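Local coordinates for metallo-beta-lactamase family protein (Staphylococcus aureus, PDB 3R2U) that probably acts as a metal-dependent hydrolase or oxygenase of the metallo-beta-lactamase superfamily, with a single iron ion in its active site, at residues G164-D169 with Q214-H219. Sequence-based numbering, arbitrary orientation.
Sequences GLFSGD and QIWPGH. With FE (Fe (III) ion), chain E.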
# COMPACT_ATOMS: atom_id res chain seq x y z
N GLY A 164 23.12 -27.04 7.33
CA GLY A 164 22.60 -27.01 5.99
C GLY A 164 23.61 -26.51 4.97
O GLY A 164 24.67 -26.01 5.33
N LEU A 165 23.25 -26.67 3.70
CA LEU A 165 24.09 -26.28 2.61
C LEU A 165 23.36 -25.32 1.68
O LEU A 165 22.28 -25.65 1.19
CB LEU A 165 24.47 -27.50 1.80
CG LEU A 165 25.43 -27.35 0.60
CD1 LEU A 165 26.84 -27.07 1.06
CD2 LEU A 165 25.38 -28.61 -0.28
N PHE A 166 23.94 -24.14 1.46
CA PHE A 166 23.40 -23.21 0.46
C PHE A 166 23.99 -23.73 -0.84
O PHE A 166 25.19 -23.60 -1.09
CB PHE A 166 23.86 -21.79 0.73
CG PHE A 166 23.27 -21.23 1.97
CD1 PHE A 166 21.97 -20.74 1.96
CD2 PHE A 166 24.01 -21.20 3.15
CE1 PHE A 166 21.39 -20.22 3.11
CE2 PHE A 166 23.46 -20.67 4.31
CZ PHE A 166 22.14 -20.18 4.29
N SER A 167 23.14 -24.36 -1.64
CA SER A 167 23.57 -25.09 -2.81
C SER A 167 23.45 -24.39 -4.17
O SER A 167 23.79 -24.99 -5.19
CB SER A 167 22.82 -26.41 -2.86
OG SER A 167 21.43 -26.20 -3.02
N GLY A 168 22.98 -23.16 -4.22
CA GLY A 168 22.89 -22.48 -5.51
C GLY A 168 22.13 -23.30 -6.53
O GLY A 168 21.03 -23.78 -6.26
N ASP A 169 22.70 -23.44 -7.73
CA ASP A 169 22.10 -24.23 -8.78
C ASP A 169 22.78 -25.59 -8.93
O ASP A 169 22.66 -26.26 -9.97
CB ASP A 169 22.11 -23.45 -10.10
CG ASP A 169 21.14 -22.27 -10.10
OD1 ASP A 169 20.31 -22.16 -9.17
OD2 ASP A 169 21.20 -21.46 -11.02
N GLN A 214 20.06 -29.68 5.98
CA GLN A 214 19.09 -29.12 5.05
C GLN A 214 19.80 -28.72 3.75
O GLN A 214 21.01 -28.52 3.74
CB GLN A 214 18.43 -27.90 5.64
CG GLN A 214 17.64 -28.17 6.90
CD GLN A 214 17.00 -26.91 7.44
OE1 GLN A 214 16.44 -26.13 6.69
NE2 GLN A 214 17.07 -26.71 8.75
N ILE A 215 19.03 -28.63 2.66
CA ILE A 215 19.52 -28.18 1.37
C ILE A 215 18.76 -26.89 1.08
O ILE A 215 17.54 -26.88 1.01
CB ILE A 215 19.25 -29.21 0.22
CG1 ILE A 215 19.95 -30.55 0.47
CG2 ILE A 215 19.69 -28.65 -1.11
CD1 ILE A 215 21.41 -30.48 0.69
N TRP A 216 19.50 -25.80 0.92
CA TRP A 216 18.92 -24.50 0.66
C TRP A 216 19.31 -24.06 -0.75
O TRP A 216 20.34 -23.44 -0.93
CB TRP A 216 19.42 -23.51 1.69
CG TRP A 216 19.09 -23.89 3.11
CD1 TRP A 216 17.89 -24.31 3.59
CD2 TRP A 216 19.97 -23.82 4.24
NE1 TRP A 216 17.97 -24.54 4.94
CE2 TRP A 216 19.23 -24.24 5.37
CE3 TRP A 216 21.32 -23.46 4.40
CZ2 TRP A 216 19.79 -24.31 6.65
CZ3 TRP A 216 21.87 -23.52 5.68
CH2 TRP A 216 21.11 -23.94 6.79
N PRO A 217 18.47 -24.37 -1.74
CA PRO A 217 18.80 -24.11 -3.14
C PRO A 217 18.61 -22.65 -3.57
O PRO A 217 17.95 -21.87 -2.89
CB PRO A 217 17.85 -25.04 -3.88
CG PRO A 217 16.62 -25.03 -3.01
CD PRO A 217 17.10 -24.90 -1.60
N GLY A 218 19.18 -22.33 -4.72
CA GLY A 218 19.11 -20.99 -5.27
C GLY A 218 17.93 -20.77 -6.19
O GLY A 218 17.60 -19.64 -6.50
N HIS A 219 17.31 -21.85 -6.65
CA HIS A 219 16.15 -21.74 -7.52
C HIS A 219 15.17 -22.83 -7.17
O HIS A 219 15.57 -23.90 -6.71
CB HIS A 219 16.51 -21.80 -9.00
CG HIS A 219 17.14 -20.55 -9.52
ND1 HIS A 219 18.50 -20.33 -9.49
CD2 HIS A 219 16.59 -19.44 -10.08
CE1 HIS A 219 18.77 -19.14 -10.00
NE2 HIS A 219 17.63 -18.58 -10.36
FE FE E . 22.59 -20.56 -12.41
O HOH W 1 21.77 -21.45 -2.27
O HOH W 2 21.80 -18.53 -11.72
O HOH W 3 24.08 -19.55 -13.94
O HOH W 4 21.07 -20.66 -13.93
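L165 and W216 lie on neighbouring parallel strands, 164-168 and 214-217, and each bonds to the two residues flanking its partner (I215 and F166). L165 N donates to Q214 O, W216 N to L165 O (2.8 Å) and S167 N to W216 O. Next, a water links the strands, accepting from G168 N and donating to W216 O, and G218 N bonds G168 O (2.8 Å). Both strands belong to a mixed sheet of the metallo-beta-lactamase alpha-beta/beta-alpha sandwich, with helix 191-206 between them in sequence.

Aromatic packing covers one face of the sheet. W216 CE3 sits over the centre of the F166 ring, 3.4 Å from F166 CZ, the planes 44° apart. Having CG anti to the carbonyl carbon (chi1 -59°) brings the W216 indole back over G164. There G164 CA lies against the indole face in a CH-pi contact, 3.5 Å from W216 CH2. W216 NE1 donates to Q214 OE1 (2.8 Å), tying down the far side of the indole. Y40 meets the F166 ring edge-to-face. L165 and I215 point to the other face, where S167 OG lies 3.6 Å from I215 CG2 and bonds the backbone of I171.

The metal site sits at the C-terminal strand ends. D169 OD2 binds the iron at 2.2 Å, beside H80 and H143, and three waters complete the six ligands. D169 OD1 accepts from H219 ND1 (2.6 Å) through its syn lone pair, close to the imidazole plane. H219 is thus a second-shell residue: its N-H probably fixes the carboxylate rotation and keeps OD2 directed at the metal.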